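Local atomic coordinates of glutathione s-transferase I (PDB entry 1AXD), a protein that catalyses the transfer of glutathione to electrophilic compounds and takes part in herbicide detoxification in maize. Residues Gly7-Trp12 with Tyr28-Ile33; Cys17-Glu22 with Gln203-Leu208; Leu21-Ser26 with Lys77-Leu82; Gln104-Leu109 with Val168-Cys173. All coordinates share one frame; numbering follows the deposited sequence.

Contact 1: residues Gly7-Trp12 with Tyr28-Ile33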
# COMPACT_ATOMS: atom_id res chain seq x y z
N GLY A 7 2.02 -5.31 19.52
CA GLY A 7 0.61 -5.19 19.22
C GLY A 7 -0.21 -6.29 19.85
O GLY A 7 0.32 -7.35 20.15
N ALA A 8 -1.50 -6.04 20.03
CA ALA A 8 -2.42 -7.02 20.61
C ALA A 8 -2.89 -7.96 19.52
O ALA A 8 -3.40 -7.49 18.52
CB ALA A 8 -3.60 -6.30 21.27
N VAL A 9 -2.82 -9.27 19.75
CA VAL A 9 -3.23 -10.30 18.77
C VAL A 9 -4.61 -10.16 18.16
O VAL A 9 -4.90 -10.84 17.19
CB VAL A 9 -3.11 -11.74 19.34
CG1 VAL A 9 -1.73 -11.97 19.96
CG2 VAL A 9 -4.22 -12.00 20.37
N MET A 10 -5.45 -9.30 18.72
CA MET A 10 -6.79 -9.13 18.18
C MET A 10 -6.86 -8.26 16.95
O MET A 10 -7.92 -8.16 16.36
CB MET A 10 -7.73 -8.63 19.26
CG MET A 10 -7.30 -7.34 19.91
SD MET A 10 -8.19 -7.10 21.44
CE MET A 10 -7.13 -7.95 22.52
N SER A 11 -5.75 -7.64 16.58
CA SER A 11 -5.72 -6.79 15.40
C SER A 11 -5.34 -7.57 14.20
O SER A 11 -4.34 -8.27 14.23
CB SER A 11 -4.72 -5.66 15.62
OG SER A 11 -4.28 -5.14 14.39
N TRP A 12 -6.12 -7.47 13.12
CA TRP A 12 -5.77 -8.21 11.93
C TRP A 12 -4.58 -7.64 11.19
O TRP A 12 -4.12 -8.25 10.23
CB TRP A 12 -6.98 -8.48 11.01
CG TRP A 12 -7.75 -7.30 10.57
CD1 TRP A 12 -7.37 -6.36 9.65
CD2 TRP A 12 -9.07 -6.93 10.99
NE1 TRP A 12 -8.37 -5.43 9.48
CE2 TRP A 12 -9.42 -5.76 10.30
CE3 TRP A 12 -9.99 -7.48 11.90
CZ2 TRP A 12 -10.66 -5.12 10.47
CZ3 TRP A 12 -11.22 -6.84 12.08
CH2 TRP A 12 -11.54 -5.67 11.36
N TYR A 28 10.51 -14.93 16.87
CA TYR A 28 9.84 -13.73 17.33
C TYR A 28 8.85 -13.98 18.44
O TYR A 28 8.45 -15.12 18.66
CB TYR A 28 9.10 -13.05 16.16
CG TYR A 28 7.71 -13.62 15.91
CD1 TYR A 28 7.55 -14.83 15.23
CD2 TYR A 28 6.57 -12.98 16.40
CE1 TYR A 28 6.29 -15.38 15.05
CE2 TYR A 28 5.31 -13.53 16.23
CZ TYR A 28 5.18 -14.73 15.55
OH TYR A 28 3.94 -15.28 15.34
N GLU A 29 8.42 -12.90 19.09
CA GLU A 29 7.43 -12.98 20.15
C GLU A 29 6.57 -11.76 20.07
O GLU A 29 6.99 -10.77 19.51
CB GLU A 29 8.10 -13.10 21.51
CG GLU A 29 9.00 -11.95 21.88
CD GLU A 29 9.65 -12.17 23.23
OE1 GLU A 29 10.45 -13.12 23.37
OE2 GLU A 29 9.35 -11.38 24.16
N ILE A 30 5.35 -11.85 20.58
CA ILE A 30 4.44 -10.71 20.54
C ILE A 30 4.43 -10.00 21.85
O ILE A 30 4.55 -10.63 22.88
CB ILE A 30 3.01 -11.16 20.18
CG1 ILE A 30 3.04 -12.09 18.97
CG2 ILE A 30 2.11 -9.93 19.89
CD1 ILE A 30 1.68 -12.58 18.52
N VAL A 31 4.31 -8.68 21.81
CA VAL A 31 4.28 -7.86 23.00
C VAL A 31 3.02 -7.05 22.90
O VAL A 31 2.94 -6.14 22.10
CB VAL A 31 5.53 -6.94 23.04
CG1 VAL A 31 5.47 -5.95 24.21
CG2 VAL A 31 6.79 -7.81 23.15
N PRO A 32 1.96 -7.45 23.64
CA PRO A 32 0.70 -6.73 23.60
C PRO A 32 0.80 -5.28 23.99
O PRO A 32 1.62 -4.95 24.84
CB PRO A 32 -0.18 -7.52 24.56
CG PRO A 32 0.80 -8.14 25.51
CD PRO A 32 1.86 -8.60 24.55
N ILE A 33 0.01 -4.44 23.33
CA ILE A 33 -0.03 -3.01 23.60
C ILE A 33 -1.45 -2.74 23.99
O ILE A 33 -2.36 -3.07 23.24
CB ILE A 33 0.34 -2.20 22.35
CG1 ILE A 33 1.77 -2.54 21.90
CG2 ILE A 33 0.20 -0.68 22.62
CD1 ILE A 33 2.86 -2.03 22.80
O HOH W 1 -2.42 -3.32 20.29

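Contact 2: residues Cys17-Glu22 with Gln203-Leu208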
# COMPACT_ATOMS: atom_id res chain seq x y z
N CYS A 17 1.35 -9.68 10.01
CA CYS A 17 2.78 -9.81 10.27
C CYS A 17 3.07 -11.16 10.83
O CYS A 17 4.08 -11.75 10.46
CB CYS A 17 3.23 -8.77 11.30
SG CYS A 17 2.91 -7.07 10.84
N ALA A 18 2.23 -11.65 11.75
CA ALA A 18 2.43 -12.97 12.36
C ALA A 18 2.38 -14.03 11.33
O ALA A 18 3.12 -14.99 11.44
CB ALA A 18 1.41 -13.21 13.48
N THR A 19 1.56 -13.87 10.30
CA THR A 19 1.45 -14.86 9.24
C THR A 19 2.76 -15.02 8.50
O THR A 19 3.21 -16.13 8.30
CB THR A 19 0.39 -14.47 8.20
OG1 THR A 19 -0.82 -14.13 8.87
CG2 THR A 19 0.13 -15.64 7.22
N ALA A 20 3.36 -13.91 8.08
CA ALA A 20 4.62 -13.94 7.35
C ALA A 20 5.78 -14.41 8.20
O ALA A 20 6.64 -15.13 7.71
CB ALA A 20 4.90 -12.56 6.72
N LEU A 21 5.79 -14.02 9.47
CA LEU A 21 6.87 -14.41 10.37
C LEU A 21 6.81 -15.88 10.59
O LEU A 21 7.85 -16.53 10.58
CB LEU A 21 6.74 -13.64 11.68
CG LEU A 21 7.07 -12.13 11.56
CD1 LEU A 21 6.43 -11.32 12.71
CD2 LEU A 21 8.59 -11.91 11.56
N GLU A 22 5.60 -16.42 10.72
CA GLU A 22 5.41 -17.86 10.92
C GLU A 22 5.82 -18.65 9.70
O GLU A 22 6.34 -19.74 9.84
CB GLU A 22 3.94 -18.16 11.24
CG GLU A 22 3.47 -17.70 12.61
CD GLU A 22 4.13 -18.44 13.76
OE1 GLU A 22 4.66 -19.55 13.53
OE2 GLU A 22 4.11 -17.94 14.91
N GLN A 203 -2.68 -21.90 10.53
CA GLN A 203 -3.36 -22.53 11.67
C GLN A 203 -2.92 -21.90 12.97
O GLN A 203 -3.74 -21.71 13.85
CB GLN A 203 -3.08 -24.03 11.69
CG GLN A 203 -3.61 -24.77 10.47
CD GLN A 203 -3.14 -26.22 10.41
OE1 GLN A 203 -2.13 -26.59 11.01
NE2 GLN A 203 -3.87 -27.04 9.67
N LYS A 204 -1.64 -21.57 13.09
CA LYS A 204 -1.10 -20.94 14.29
C LYS A 204 -1.70 -19.57 14.42
O LYS A 204 -2.19 -19.22 15.48
CB LYS A 204 0.43 -20.87 14.20
CG LYS A 204 1.12 -19.87 15.14
CD LYS A 204 0.89 -20.17 16.61
CE LYS A 204 1.74 -19.25 17.49
NZ LYS A 204 1.45 -19.42 18.95
N VAL A 205 -1.69 -18.80 13.33
CA VAL A 205 -2.25 -17.45 13.32
C VAL A 205 -3.68 -17.50 13.72
O VAL A 205 -4.10 -16.71 14.53
CB VAL A 205 -2.10 -16.80 11.93
CG1 VAL A 205 -2.81 -15.43 11.89
CG2 VAL A 205 -0.61 -16.62 11.60
N ALA A 206 -4.43 -18.44 13.16
CA ALA A 206 -5.83 -18.59 13.49
C ALA A 206 -5.96 -18.89 14.96
O ALA A 206 -6.93 -18.50 15.57
CB ALA A 206 -6.44 -19.69 12.63
N ALA A 207 -4.97 -19.58 15.53
CA ALA A 207 -4.98 -19.94 16.95
C ALA A 207 -4.71 -18.75 17.81
O ALA A 207 -5.17 -18.73 18.94
CB ALA A 207 -3.96 -21.05 17.23
N LEU A 208 -3.95 -17.79 17.31
CA LEU A 208 -3.63 -16.59 18.08
C LEU A 208 -4.84 -15.74 18.35
O LEU A 208 -4.78 -14.88 19.22
CB LEU A 208 -2.57 -15.75 17.36
CG LEU A 208 -1.21 -16.41 17.10
CD1 LEU A 208 -0.26 -15.41 16.40
CD2 LEU A 208 -0.61 -16.89 18.41

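Contact 3: residues Leu21-Ser26 with Lys77-Leu82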
# COMPACT_ATOMS: atom_id res chain seq x y z
N LEU A 21 5.79 -14.02 9.47
CA LEU A 21 6.87 -14.41 10.37
C LEU A 21 6.81 -15.88 10.59
O LEU A 21 7.85 -16.53 10.58
CB LEU A 21 6.74 -13.64 11.68
CG LEU A 21 7.07 -12.13 11.56
CD1 LEU A 21 6.43 -11.32 12.71
CD2 LEU A 21 8.59 -11.91 11.56
N GLU A 22 5.60 -16.42 10.72
CA GLU A 22 5.41 -17.86 10.92
C GLU A 22 5.82 -18.65 9.70
O GLU A 22 6.34 -19.74 9.84
CB GLU A 22 3.94 -18.16 11.24
CG GLU A 22 3.47 -17.70 12.61
CD GLU A 22 4.13 -18.44 13.76
OE1 GLU A 22 4.66 -19.55 13.53
OE2 GLU A 22 4.11 -17.94 14.91
N GLU A 23 5.57 -18.11 8.51
CA GLU A 23 5.89 -18.77 7.26
C GLU A 23 7.37 -18.71 6.94
O GLU A 23 7.92 -19.68 6.42
CB GLU A 23 5.06 -18.15 6.13
CG GLU A 23 5.14 -18.86 4.80
CD GLU A 23 4.50 -20.25 4.80
OE1 GLU A 23 3.34 -20.39 5.25
OE2 GLU A 23 5.16 -21.20 4.31
N ALA A 24 8.02 -17.59 7.22
CA ALA A 24 9.45 -17.45 6.96
C ALA A 24 10.22 -18.22 7.98
O ALA A 24 11.41 -18.43 7.80
CB ALA A 24 9.86 -15.95 6.95
N GLY A 25 9.55 -18.63 9.05
CA GLY A 25 10.21 -19.37 10.11
C GLY A 25 11.11 -18.47 10.92
O GLY A 25 12.25 -18.81 11.18
N SER A 26 10.58 -17.31 11.31
CA SER A 26 11.33 -16.33 12.08
C SER A 26 11.26 -16.53 13.57
O SER A 26 10.30 -17.13 14.05
CB SER A 26 10.84 -14.92 11.76
OG SER A 26 10.94 -14.66 10.38
N LYS A 77 14.48 -11.39 4.99
CA LYS A 77 15.49 -11.84 5.95
C LYS A 77 15.53 -13.35 6.21
O LYS A 77 16.59 -13.86 6.52
CB LYS A 77 15.27 -11.10 7.27
CG LYS A 77 16.03 -11.64 8.48
CD LYS A 77 15.46 -11.07 9.78
CE LYS A 77 16.14 -11.65 11.02
NZ LYS A 77 17.55 -11.20 11.20
N ASN A 78 14.39 -14.04 6.14
CA ASN A 78 14.35 -15.48 6.42
C ASN A 78 13.89 -16.37 5.31
O ASN A 78 14.36 -17.49 5.23
CB ASN A 78 13.49 -15.75 7.66
CG ASN A 78 14.18 -15.37 8.95
OD1 ASN A 78 13.56 -15.33 10.00
ND2 ASN A 78 15.47 -15.08 8.89
N LYS A 79 12.97 -15.91 4.47
CA LYS A 79 12.47 -16.73 3.37
C LYS A 79 12.17 -15.85 2.18
O LYS A 79 11.02 -15.66 1.84
CB LYS A 79 11.21 -17.49 3.80
CG LYS A 79 11.02 -18.82 3.08
CD LYS A 79 9.72 -19.51 3.48
CE LYS A 79 9.56 -20.81 2.71
NZ LYS A 79 8.14 -21.30 2.72
N PRO A 80 13.21 -15.37 1.50
CA PRO A 80 13.12 -14.49 0.34
C PRO A 80 12.37 -15.05 -0.79
O PRO A 80 11.90 -14.30 -1.63
CB PRO A 80 14.59 -14.27 -0.03
CG PRO A 80 15.22 -15.53 0.41
CD PRO A 80 14.61 -15.76 1.75
N GLU A 81 12.25 -16.37 -0.83
CA GLU A 81 11.54 -17.04 -1.90
C GLU A 81 10.11 -16.56 -1.96
O GLU A 81 9.49 -16.62 -3.01
CB GLU A 81 11.57 -18.55 -1.66
CG GLU A 81 12.98 -19.16 -1.66
CD GLU A 81 13.80 -18.84 -0.42
OE1 GLU A 81 13.22 -18.79 0.69
OE2 GLU A 81 15.04 -18.65 -0.55
N LEU A 82 9.59 -16.06 -0.83
CA LEU A 82 8.23 -15.53 -0.76
C LEU A 82 8.11 -14.21 -1.50
O LEU A 82 7.00 -13.74 -1.69
CB LEU A 82 7.81 -15.35 0.71
CG LEU A 82 7.51 -16.59 1.56
CD1 LEU A 82 7.37 -16.19 3.04
CD2 LEU A 82 6.23 -17.28 1.06

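Contact 4: residues Gln104-Leu109 with Val168-Cys173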
# COMPACT_ATOMS: atom_id res chain seq x y z
N GLN A 104 -7.67 -3.14 -2.87
CA GLN A 104 -8.85 -3.74 -3.48
C GLN A 104 -9.61 -4.64 -2.56
O GLN A 104 -10.73 -4.33 -2.21
CB GLN A 104 -8.42 -4.55 -4.69
CG GLN A 104 -9.33 -4.43 -5.86
CD GLN A 104 -9.27 -3.06 -6.49
OE1 GLN A 104 -8.20 -2.52 -6.73
NE2 GLN A 104 -10.44 -2.49 -6.76
N TYR A 105 -8.99 -5.74 -2.17
CA TYR A 105 -9.62 -6.74 -1.31
C TYR A 105 -9.92 -6.24 0.05
O TYR A 105 -11.09 -6.08 0.39
CB TYR A 105 -8.71 -7.96 -1.25
CG TYR A 105 -9.27 -9.19 -0.59
CD1 TYR A 105 -9.97 -10.14 -1.32
CD2 TYR A 105 -9.01 -9.45 0.75
CE1 TYR A 105 -10.39 -11.32 -0.74
CE2 TYR A 105 -9.42 -10.63 1.34
CZ TYR A 105 -10.12 -11.56 0.59
OH TYR A 105 -10.52 -12.73 1.18
N THR A 106 -8.89 -6.00 0.84
CA THR A 106 -9.06 -5.50 2.20
C THR A 106 -9.87 -4.21 2.25
O THR A 106 -10.67 -4.06 3.15
CB THR A 106 -7.70 -5.30 2.87
OG1 THR A 106 -6.97 -6.54 2.81
CG2 THR A 106 -7.86 -4.87 4.33
N ALA A 107 -9.71 -3.33 1.26
CA ALA A 107 -10.46 -2.08 1.21
C ALA A 107 -11.97 -2.32 1.18
O ALA A 107 -12.73 -1.48 1.66
CB ALA A 107 -10.02 -1.24 -0.01
N ALA A 108 -12.41 -3.44 0.60
CA ALA A 108 -13.83 -3.75 0.53
C ALA A 108 -14.22 -4.49 1.75
O ALA A 108 -15.33 -4.33 2.22
CB ALA A 108 -14.12 -4.59 -0.74
N LEU A 109 -13.29 -5.27 2.29
CA LEU A 109 -13.55 -6.05 3.49
C LEU A 109 -13.60 -5.28 4.76
O LEU A 109 -14.43 -5.59 5.60
CB LEU A 109 -12.53 -7.17 3.62
CG LEU A 109 -13.05 -8.56 3.29
CD1 LEU A 109 -11.95 -9.60 3.53
CD2 LEU A 109 -14.27 -8.84 4.18
N VAL A 168 -4.51 -13.60 4.51
CA VAL A 168 -5.10 -14.46 5.52
C VAL A 168 -5.74 -13.83 6.71
O VAL A 168 -6.91 -14.12 6.94
CB VAL A 168 -4.20 -15.68 5.93
CG1 VAL A 168 -3.48 -16.26 4.70
CG2 VAL A 168 -3.23 -15.34 7.03
N SER A 169 -5.05 -12.92 7.41
CA SER A 169 -5.60 -12.28 8.61
C SER A 169 -6.99 -11.68 8.47
O SER A 169 -7.78 -11.79 9.39
CB SER A 169 -4.62 -11.24 9.19
OG SER A 169 -4.40 -10.20 8.26
N VAL A 170 -7.28 -11.01 7.35
CA VAL A 170 -8.62 -10.47 7.16
C VAL A 170 -9.58 -11.55 6.74
O VAL A 170 -10.74 -11.50 7.14
CB VAL A 170 -8.70 -9.34 6.12
CG1 VAL A 170 -8.03 -8.07 6.66
CG2 VAL A 170 -8.08 -9.78 4.79
N THR A 171 -9.13 -12.51 5.94
CA THR A 171 -10.00 -13.58 5.47
C THR A 171 -10.37 -14.51 6.55
O THR A 171 -11.48 -15.00 6.56
CB THR A 171 -9.43 -14.31 4.26
OG1 THR A 171 -9.03 -13.35 3.28
CG2 THR A 171 -10.50 -15.20 3.61
N LEU A 172 -9.47 -14.75 7.50
CA LEU A 172 -9.79 -15.62 8.62
C LEU A 172 -10.94 -15.00 9.37
O LEU A 172 -11.84 -15.71 9.78
CB LEU A 172 -8.59 -15.78 9.56
CG LEU A 172 -7.65 -16.93 9.21
CD1 LEU A 172 -6.47 -16.97 10.19
CD2 LEU A 172 -8.45 -18.23 9.26
N CYS A 173 -10.91 -13.68 9.54
CA CYS A 173 -11.98 -12.98 10.23
C CYS A 173 -13.25 -13.14 9.48
O CYS A 173 -14.26 -13.46 10.07
CB CYS A 173 -11.66 -11.50 10.39
SG CYS A 173 -10.49 -11.13 11.68

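Contact 1: residues Gly7-Trp12 with Tyr28-Ile33
Gly7 and Val31 meet through the backbone: Gly7 N donates to Val31 O over 2.9 Å, an almost straight bond with 175° at the hydrogen. On the next peptide unit Pro32 CA sits 3.5 Å from Gly7 O and points its hydrogen at it, a CA-H...O contact. Gly7 has a backbone conformation that only glycine adopts easily, since a CB here would jam against the carbonyl O of the preceding residue. The side chain to follow is Ile30. From CB, the CG2 methyl goes to Gly7 O, just 3.2 Å away. On the other branch CG1 stands anti to the carbonyl carbon (chi1 -48°); chi2, also anti, puts CD1 3.8 Å from Val9 CG1, and the two side chains cross there at about a right angle. All this belongs to the beta-alpha-beta unit that opens the thioredoxin-like domain: parallel strands 3-6 and 28-31 are joined through helix 14-24, and residues 7-12 make the loop from the first strand to the helix. Farther on, Ile33 CG1 packs 3.7 Å from Gly7 N. A water accepts from Ala8 N at 2.9 Å and donates to Ile33 O. At the end of the type I turn Ala8-Ser11, Ser11 OG hydrogen-bonds both Asn13 N and the modified side chain of the bound lactoylglutathione.

Contact 2: residues Cys17-Glu22 with Gln203-Leu208
Val205 presses its CG2 methyl onto helix 17-22 at Thr19, 3.6 Å from Thr19 CA, and this is the tight end of the contact. The helices run roughly antiparallel, with 145° between their directions and axes 9.4 Å apart. CG2 stands anti to the carbonyl carbon of Val205 while CG1 is anti to the backbone N (chi1 175°), and both methyls come against Thr19 OG1, CG2 at 3.7 Å and CG1 at 3.8 Å. That hydroxyl is turned back to its own helix, where it hydrogen-bonds Thr15 O, so its polar need is met without help from helix 203-208. About one turn on from Val205, Leu208 brings CD1 to 4.0 Å from Ala18 CB, the short methyl meeting the tip of the longer chain. Leu208 reaches on to Ile30 of the sheet, and Val168 covers Thr19 from another helix.

The solvent side is more polar, and only the inner part of the lysine chain packs closely. Glu22 and Lys204 cross at about a right angle, and Lys204 CG lies 3.6 Å from Glu22 OE2. A bend at chi2 (61°) sends CD off in a new direction, and the chain ends with NZ 5.1 Å from OE2, too far for a salt bridge. OE2 instead hydrogen-bonds Tyr28 OH. With opposite charges this near, some long-range attraction is likely, but no hydrogen bond spans the two segments: the C-terminal helix is held to the thioredoxin-like domain here mainly by van der Waals packing, while Thr19 OG1 and Glu22 OE2 spend their hydrogen bonds within the N-terminal domain.

Contact 3: residues Leu21-Ser26 with Lys77-Leu82
Ala24 CB meets two side chains at once, Asn78 CB at 3.7 Å and Lys79 CB at 3.8 Å, where the C-terminal ends of helices 14-24 and 67-78 of the thioredoxin-like domain come together. Beside this apolar patch Ser26 OG donates to Asn78 OD1 over 2.7 Å, approaching with a C=O...donor angle of 128° and a tilt of 25° from the carbonyl plane. At the other end Lys79, extended beyond CG, passes obliquely across Glu23, and NZ forms a long, weak salt bridge to OE2. Glu23 CG also rests against Leu82 CD1, 3.9 Å away.

The next shell sets these groups. Glu23 carries further bonds, OE2 to Arg199 and OE1 to Ser201, which tie its carboxylate to the C-terminal part of the chain. Ser26 is placed by a Schellman motif: Gly25 takes positive phi (73°), Ser26 N bonds Leu21 O, and Gly25 N reaches Glu22 O weakly. The Asn78 amide is steadied by its own helix end, where ND2 gives a weak hydrogen bond to Lys77 O at 2.9 Å.

Contact 4: residues Gln104-Leu109 with Val168-Cys173
Thr106 and Val170 mark the closest backbone approach, their CA atoms 7.0 Å apart, between helix segments whose axes stand 10.6 Å apart and run in similar directions at 36°. Val170 is the residue the other helix closes on. Its CG2, in the crowded position between backbone N and carbonyl carbon, touches three side chains of segment 104-109: Tyr105 CE2 at 3.8 Å, in the plane of the ring at its edge, Thr106 OG1 at 4.0 Å, and Leu109 CD1 at 4.1 Å. The CG1 methyl meets Thr106 CG2. Thr106 OG1 itself is hydrogen-bonded to Glu101 within its own helix.

Tyr105 then reaches past Val170. CG stands anti to the backbone N (chi1 -171°); at the far end of the ring OH donates to Thr171 OG1 over 2.6 Å, a short bond. Thr171 OG1 is also hydrogen-bonded to His167 O one turn back. As it accepts from Tyr105, it can donate to that carbonyl, so a buried hydroxyl pair is settled as a short relay ending on the backbone. Thr171 CG2 lies 3.5 Å from the phenol oxygen as well. The ring is placed by more than this bond: His167 meets it edge-to-face, and Tyr145 packs with its ring plane at about 25°. Val170 also touches Trp12 and Arg16 of the N-terminal domain, while Trp193 lies against Thr171. Such packing of helices 88-122 and 168-174 belongs to the core of the all-helical C-terminal domain of glutathione transferases.

Helix 14-24 links contacts 1 to 3: contacts 2 and 3 use overlapping parts of it, sharing Leu21 and Glu22, with centres about 12 Å apart, and it follows the loop of contact 1 and leads to strand 28-31. The centres of contacts 1 and 2 are about 11 Å apart, and Val9 packs on Leu208 between them. Contact 4 sits deeper, in the helical domain, its centre about 15 Å from that of contact 2, which it touches through Val168 on Thr19 and Leu172 on Ala206. Along the chain it falls between the segments of contact 2. Contact 1 reaches the ligand through Ser11 and the helical domain through Trp12; contact 2 is a second tie between the domains.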